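Local coordinates for protein ribonucleoside triphosphate reductase (Lactobacillus leichmannii, PDB 1L1L) that probably reduces ribonucleoside triphosphates to their 2'-deoxy forms as an adenosylcobalamin-dependent class II reductase, an allosterically regulated monomer that mimics a dimer, at residues E156-G161 with K310-G315; E225-A230 with T270-M275. All blocks are in the same frame, centred on the assembly; numbering follows the deposited sequence.

Contact 1: E156-G161 with K310-G315; sequences ELMKGG and KAVVAG
Val312 lies over one face of the flat peptide group joining Leu157 to Met158. Its CG1 stands 3.6 Å from Leu157 O and 4.1 Å from Leu157 C, well above the peptide plane rather than at its edge. From the opposite face Gly160 N donates to Leu157 O at 3.0 Å, and the carbonyl is thus held on one side by a polar N-H and covered on the other by a methyl. The second methyl, CG2, reaches beyond the peptide to the residues on either side of it, meeting Leu157 CB at 4.0 Å and Met158 CG at 3.9 Å. With CG1 anti to the backbone N of Val312 (chi1 173°), one methyl is directed at the carbonyl and the other at the two aliphatic carbons. The Met158 chain passes at a slant to the valine, and its bend at chi3 (-68°) carries CE away from Val312.

The valine meets the last turn of its partner helix. Gly160, at positive phi, is the C' residue of a Schellman motif, whose wider-spanning bond, from Gly161 N back to Glu156 O, is also 3.0 Å. The valine's own helix stops shortly afterwards, where Ala314 takes positive phi. Away from this apolar touch, Lys159 forms salt bridges with Asp114, Asp155 and Asp456, gathering charges on another side of the helix end.

The contact joins helices 148-158 and 298-313 at their C-terminal ends. The first runs almost directly into strand 162-166, while a longer connection leads from the second to strand 322-327; the two strands are parallel neighbours in the ten-stranded alpha-beta barrel. Leu157 also packs on Val163 of the first strand, while Met158 meets helix 224-236.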
ATOM      1  N   GLU A 156      -3.654  10.384   7.132  1.00 24.86           N
ATOM      2  CA  GLU A 156      -3.333   9.607   5.938  1.00 24.08           C
ATOM      3  C   GLU A 156      -4.144   8.316   5.895  1.00 23.95           C
ATOM      4  O   GLU A 156      -4.549   7.858   4.819  1.00 23.35           O
ATOM      5  CB  GLU A 156      -1.836   9.312   5.885  1.00 23.89           C
ATOM      6  CG  GLU A 156      -0.962  10.552   5.795  1.00 25.91           C
ATOM      7  CD  GLU A 156      -1.406  11.530   4.700  1.00 27.82           C
ATOM      8  OE1 GLU A 156      -1.911  11.071   3.649  1.00 27.11           O
ATOM      9  OE2 GLU A 156      -1.232  12.755   4.898  1.00 26.95           O
ATOM     10  N   LEU A 157      -4.387   7.713   7.061  1.00 23.44           N
ATOM     11  CA  LEU A 157      -5.196   6.502   7.094  1.00 22.88           C
ATOM     12  C   LEU A 157      -6.639   6.811   6.657  1.00 22.85           C
ATOM     13  O   LEU A 157      -7.248   6.035   5.928  1.00 22.99           O
ATOM     14  CB  LEU A 157      -5.220   5.881   8.509  1.00 23.01           C
ATOM     15  CG  LEU A 157      -4.005   5.066   8.990  1.00 22.68           C
ATOM     16  CD1 LEU A 157      -4.152   4.736  10.514  1.00 23.41           C
ATOM     17  CD2 LEU A 157      -3.888   3.798   8.171  1.00 22.36           C
ATOM     18  N   MET A 158      -7.202   7.925   7.110  1.00 23.14           N
ATOM     19  CA  MET A 158      -8.573   8.230   6.726  1.00 24.56           C
ATOM     20  C   MET A 158      -8.655   8.593   5.240  1.00 24.87           C
ATOM     21  O   MET A 158      -9.716   8.485   4.646  1.00 26.37           O
ATOM     22  CB  MET A 158      -9.153   9.354   7.578  1.00 25.79           C
ATOM     23  CG  MET A 158      -9.670   8.858   8.922  1.00 28.89           C
ATOM     24  SD  MET A 158     -10.600  10.128   9.724  1.00 35.66           S
ATOM     25  CE  MET A 158      -9.293  11.287  10.091  1.00 33.32           C
ATOM     26  N   LYS A 159      -7.531   9.016   4.668  1.00 25.59           N
ATOM     27  CA  LYS A 159      -7.465   9.364   3.247  1.00 26.84           C
ATOM     28  C   LYS A 159      -7.233   8.091   2.421  1.00 28.17           C
ATOM     29  O   LYS A 159      -6.915   8.154   1.229  1.00 28.81           O
ATOM     30  CB  LYS A 159      -6.342  10.372   2.989  1.00 25.35           C
ATOM     31  CG  LYS A 159      -6.610  11.780   3.546  1.00 23.79           C
ATOM     32  CD  LYS A 159      -5.360  12.643   3.479  1.00 25.72           C
ATOM     33  CE  LYS A 159      -5.626  14.051   3.964  1.00 25.79           C
ATOM     34  NZ  LYS A 159      -4.384  14.883   3.998  1.00 27.22           N
ATOM     35  N   GLY A 160      -7.376   6.941   3.077  1.00 28.08           N
ATOM     36  CA  GLY A 160      -7.236   5.659   2.410  1.00 28.79           C
ATOM     37  C   GLY A 160      -5.850   5.104   2.170  1.00 28.45           C
ATOM     38  O   GLY A 160      -5.700   4.156   1.403  1.00 30.93           O
ATOM     39  N   GLY A 161      -4.834   5.669   2.811  1.00 27.89           N
ATOM     40  CA  GLY A 161      -3.489   5.168   2.597  1.00 27.66           C
ATOM     41  C   GLY A 161      -3.027   4.222   3.691  1.00 27.36           C
ATOM     42  O   GLY A 161      -3.779   3.908   4.609  1.00 28.43           O
ATOM     43  N   LYS A 310      -7.784   0.751  13.610  1.00 26.22           N
ATOM     44  CA  LYS A 310      -9.001  -0.020  13.779  1.00 26.72           C
ATOM     45  C   LYS A 310     -10.253   0.847  13.560  1.00 26.98           C
ATOM     46  O   LYS A 310     -11.240   0.397  12.978  1.00 27.39           O
ATOM     47  CB  LYS A 310      -9.059  -0.613  15.192  1.00 28.38           C
ATOM     48  CG  LYS A 310     -10.344  -1.364  15.479  1.00 29.05           C
ATOM     49  CD  LYS A 310     -10.491  -1.661  16.960  1.00 31.70           C
ATOM     50  CE  LYS A 310     -11.706  -2.543  17.201  1.00 32.12           C
ATOM     51  NZ  LYS A 310     -11.933  -2.727  18.656  1.00 34.63           N
ATOM     52  N   ALA A 311     -10.210   2.084  14.031  1.00 26.48           N
ATOM     53  CA  ALA A 311     -11.370   2.970  13.900  1.00 27.64           C
ATOM     54  C   ALA A 311     -11.638   3.351  12.433  1.00 28.15           C
ATOM     55  O   ALA A 311     -12.783   3.604  12.043  1.00 27.94           O
ATOM     56  CB  ALA A 311     -11.157   4.225  14.739  1.00 26.61           C
ATOM     57  N   VAL A 312     -10.579   3.386  11.638  1.00 29.49           N
ATOM     58  CA  VAL A 312     -10.701   3.735  10.229  1.00 31.52           C
ATOM     59  C   VAL A 312     -11.291   2.560   9.467  1.00 33.91           C
ATOM     60  O   VAL A 312     -12.179   2.736   8.640  1.00 33.99           O
ATOM     61  CB  VAL A 312      -9.347   4.089   9.628  1.00 31.11           C
ATOM     62  CG1 VAL A 312      -9.486   4.274   8.130  1.00 30.34           C
ATOM     63  CG2 VAL A 312      -8.816   5.351  10.276  1.00 30.93           C
ATOM     64  N   VAL A 313     -10.779   1.360   9.733  1.00 35.73           N
ATOM     65  CA  VAL A 313     -11.295   0.152   9.092  1.00 37.74           C
ATOM     66  C   VAL A 313     -12.775   0.040   9.446  1.00 39.47           C
ATOM     67  O   VAL A 313     -13.575  -0.513   8.685  1.00 39.39           O
ATOM     68  CB  VAL A 313     -10.560  -1.106   9.616  1.00 37.50           C
ATOM     69  CG1 VAL A 313     -11.274  -2.373   9.157  1.00 37.62           C
ATOM     70  CG2 VAL A 313      -9.118  -1.091   9.140  1.00 36.45           C
ATOM     71  N   ALA A 314     -13.117   0.575  10.616  1.00 41.37           N
ATOM     72  CA  ALA A 314     -14.480   0.561  11.135  1.00 43.65           C
ATOM     73  C   ALA A 314     -15.079  -0.844  11.118  1.00 44.97           C
ATOM     74  O   ALA A 314     -14.449  -1.805  11.572  1.00 45.76           O
ATOM     75  CB  ALA A 314     -15.356   1.527  10.336  1.00 43.97           C
ATOM     76  N   GLY A 315     -16.294  -0.964  10.592  1.00 46.13           N
ATOM     77  CA  GLY A 315     -16.947  -2.259  10.538  1.00 46.77           C
ATOM     78  C   GLY A 315     -16.832  -2.961   9.199  1.00 47.20           C
ATOM     79  O   GLY A 315     -17.541  -3.936   8.950  1.00 47.82           O
TER

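Contact 2: E225-A230 with T270-M275; sequences EGWVLA and TASGPM
Trp227 brings the outer edge of its six-membered ring against the backbone and hydroxyl of the Ser272-Gly273 part of the loop. Two neighbouring carbons do the touching: Gly273 O stands 3.8 Å from Trp227 CH2, and the same oxygen is also 3.8 Å from Trp227 CZ2. Ser272 OG follows at 3.9 Å from Trp227 CH2. Both oxygens lie near the plane of the indole, and the meeting is therefore edge-on, with aromatic C-H groups facing oxygen. Such an edge carries slight positive charge, which probably makes the contact mildly favourable, though these distances place it at the loose end of the range. The first torsion of Trp227 (chi1 -79°) sets CG beside the backbone N and directs the long ring across the separation between the backbones, whose nearest CA atoms, those of Trp227 and Pro274, are 9.2 Å apart.

On the loop side, Ser272 OG is 3.1 Å from Gly273 O. Gly273 adopts phi 93° and psi 171°, a combination suited to glycine, and Met275 CE lies on the side where a CB would point.

The indole thus spans from helix 224-236 to the loop that leads into helix 275-289, both within the family's insertion domain. Phe154 and Met158 of helix 148-158 also pack on Trp227, and Ser272 touches Ala314, just past helix 298-313. Beyond the ring, Pro274 and Met275 rest on helix 195-200, while Leu229 and Ala230 meet Tyr218 of strand 216-219.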
ATOM      1  N   GLU A 225     -10.961  16.188   9.374  1.00 36.01           N
ATOM      2  CA  GLU A 225     -10.141  17.002  10.261  1.00 36.56           C
ATOM      3  C   GLU A 225     -10.748  17.047  11.660  1.00 35.17           C
ATOM      4  O   GLU A 225     -10.027  17.077  12.664  1.00 34.69           O
ATOM      5  CB  GLU A 225     -10.003  18.423   9.703  1.00 38.42           C
ATOM      6  CG  GLU A 225      -9.458  18.470   8.283  1.00 42.00           C
ATOM      7  CD  GLU A 225     -10.402  17.816   7.284  1.00 43.23           C
ATOM      8  OE1 GLU A 225     -11.581  18.214   7.233  1.00 44.19           O
ATOM      9  OE2 GLU A 225      -9.967  16.900   6.552  1.00 46.28           O
ATOM     10  N   GLY A 226     -12.075  17.057  11.729  1.00 33.91           N
ATOM     11  CA  GLY A 226     -12.736  17.094  13.021  1.00 32.33           C
ATOM     12  C   GLY A 226     -12.323  15.894  13.857  1.00 32.33           C
ATOM     13  O   GLY A 226     -12.073  16.021  15.054  1.00 31.52           O
ATOM     14  N   TRP A 227     -12.250  14.734  13.207  1.00 31.62           N
ATOM     15  CA  TRP A 227     -11.867  13.473  13.845  1.00 30.40           C
ATOM     16  C   TRP A 227     -10.431  13.520  14.344  1.00 30.86           C
ATOM     17  O   TRP A 227     -10.145  13.110  15.477  1.00 30.45           O
ATOM     18  CB  TRP A 227     -12.013  12.310  12.852  1.00 29.67           C
ATOM     19  CG  TRP A 227     -13.422  11.818  12.652  1.00 27.98           C
ATOM     20  CD1 TRP A 227     -14.547  12.576  12.525  1.00 28.29           C
ATOM     21  CD2 TRP A 227     -13.842  10.453  12.527  1.00 28.37           C
ATOM     22  NE1 TRP A 227     -15.641  11.774  12.332  1.00 27.28           N
ATOM     23  CE2 TRP A 227     -15.237  10.465  12.325  1.00 27.84           C
ATOM     24  CE3 TRP A 227     -13.171   9.220  12.565  1.00 27.78           C
ATOM     25  CZ2 TRP A 227     -15.978   9.291  12.159  1.00 28.22           C
ATOM     26  CZ3 TRP A 227     -13.905   8.052  12.403  1.00 27.43           C
ATOM     27  CH2 TRP A 227     -15.296   8.096  12.201  1.00 28.13           C
ATOM     28  N   VAL A 228      -9.533  14.010  13.494  1.00 29.80           N
ATOM     29  CA  VAL A 228      -8.118  14.124  13.829  1.00 29.38           C
ATOM     30  C   VAL A 228      -7.887  15.083  15.006  1.00 30.50           C
ATOM     31  O   VAL A 228      -7.220  14.726  15.979  1.00 30.17           O
ATOM     32  CB  VAL A 228      -7.283  14.616  12.615  1.00 28.90           C
ATOM     33  CG1 VAL A 228      -5.826  14.839  13.035  1.00 26.27           C
ATOM     34  CG2 VAL A 228      -7.351  13.579  11.480  1.00 27.60           C
ATOM     35  N   LEU A 229      -8.441  16.290  14.908  1.00 29.99           N
ATOM     36  CA  LEU A 229      -8.295  17.294  15.962  1.00 30.99           C
ATOM     37  C   LEU A 229      -8.837  16.819  17.318  1.00 30.76           C
ATOM     38  O   LEU A 229      -8.286  17.169  18.367  1.00 31.03           O
ATOM     39  CB  LEU A 229      -8.992  18.602  15.545  1.00 30.32           C
ATOM     40  CG  LEU A 229      -8.397  19.303  14.316  1.00 30.58           C
ATOM     41  CD1 LEU A 229      -9.201  20.545  13.977  1.00 30.26           C
ATOM     42  CD2 LEU A 229      -6.947  19.657  14.579  1.00 30.39           C
ATOM     43  N   ALA A 230      -9.900  16.016  17.292  1.00 30.48           N
ATOM     44  CA  ALA A 230     -10.508  15.503  18.522  1.00 30.75           C
ATOM     45  C   ALA A 230      -9.606  14.479  19.221  1.00 31.45           C
ATOM     46  O   ALA A 230      -9.582  14.383  20.458  1.00 31.48           O
ATOM     47  CB  ALA A 230     -11.840  14.883  18.211  1.00 29.56           C
ATOM     48  N   THR A 270     -19.338   4.244   2.048  1.00 52.22           N
ATOM     49  CA  THR A 270     -20.009   5.286   2.809  1.00 49.46           C
ATOM     50  C   THR A 270     -19.399   5.504   4.194  1.00 47.40           C
ATOM     51  O   THR A 270     -18.345   4.952   4.513  1.00 47.47           O
ATOM     52  CB  THR A 270     -21.505   4.960   2.955  1.00 49.86           C
ATOM     53  OG1 THR A 270     -21.655   3.620   3.440  1.00 50.07           O
ATOM     54  CG2 THR A 270     -22.215   5.088   1.604  1.00 49.07           C
ATOM     55  N   ALA A 271     -20.068   6.317   5.009  1.00 44.35           N
ATOM     56  CA  ALA A 271     -19.593   6.625   6.354  1.00 41.59           C
ATOM     57  C   ALA A 271     -19.823   5.469   7.331  1.00 39.92           C
ATOM     58  O   ALA A 271     -20.669   4.603   7.114  1.00 38.96           O
ATOM     59  CB  ALA A 271     -20.276   7.889   6.867  1.00 40.62           C
ATOM     60  N   SER A 272     -19.059   5.465   8.414  1.00 38.40           N
ATOM     61  CA  SER A 272     -19.173   4.410   9.420  1.00 37.42           C
ATOM     62  C   SER A 272     -20.008   4.855  10.620  1.00 36.97           C
ATOM     63  O   SER A 272     -20.456   4.028  11.425  1.00 36.87           O
ATOM     64  CB  SER A 272     -17.781   4.032   9.912  1.00 36.29           C
ATOM     65  OG  SER A 272     -17.160   5.167  10.491  1.00 34.46           O
ATOM     66  N   GLY A 273     -20.227   6.159  10.736  1.00 36.28           N
ATOM     67  CA  GLY A 273     -20.962   6.667  11.879  1.00 35.72           C
ATOM     68  C   GLY A 273     -19.902   7.019  12.908  1.00 34.85           C
ATOM     69  O   GLY A 273     -18.737   6.677  12.712  1.00 35.12           O
ATOM     70  N   PRO A 274     -20.256   7.683  14.013  1.00 34.36           N
ATOM     71  CA  PRO A 274     -19.263   8.052  15.024  1.00 33.94           C
ATOM     72  C   PRO A 274     -18.894   6.918  15.978  1.00 33.77           C
ATOM     73  O   PRO A 274     -17.941   7.041  16.741  1.00 33.71           O
ATOM     74  CB  PRO A 274     -19.949   9.195  15.751  1.00 34.32           C
ATOM     75  CG  PRO A 274     -21.378   8.700  15.795  1.00 34.08           C
ATOM     76  CD  PRO A 274     -21.600   8.156  14.394  1.00 33.94           C
ATOM     77  N   MET A 275     -19.642   5.821  15.924  1.00 33.23           N
ATOM     78  CA  MET A 275     -19.408   4.697  16.822  1.00 33.70           C
ATOM     79  C   MET A 275     -17.945   4.259  16.891  1.00 32.93           C
ATOM     80  O   MET A 275     -17.373   4.187  17.978  1.00 32.97           O
ATOM     81  CB  MET A 275     -20.306   3.517  16.439  1.00 34.13           C
ATOM     82  CG  MET A 275     -21.801   3.773  16.653  1.00 35.82           C
ATOM     83  SD  MET A 275     -22.545   4.885  15.404  1.00 37.30           S
ATOM     84  CE  MET A 275     -22.644   3.773  14.034  1.00 34.81           C
TER

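Overall arrangement
From the N terminus, helix 148-158 delivers 156-161, the first half of contact 1. The chain then enters strand 162-166 and the insertion domain, where 225-230 and, 40 residues later, 270-275 close the smaller loop of contact 2. Only after helix 275-289 does helix 298-313 return with 310-315 to complete contact 1, so contact 2 is nested wholly inside its loop. The centres lie about 10 Å apart, and the two contacts touch, among other places where Met158 packs on Val228. Together they join two barrel helices to each other and to helix 224-236 and the 270-275 loop of the insertion domain.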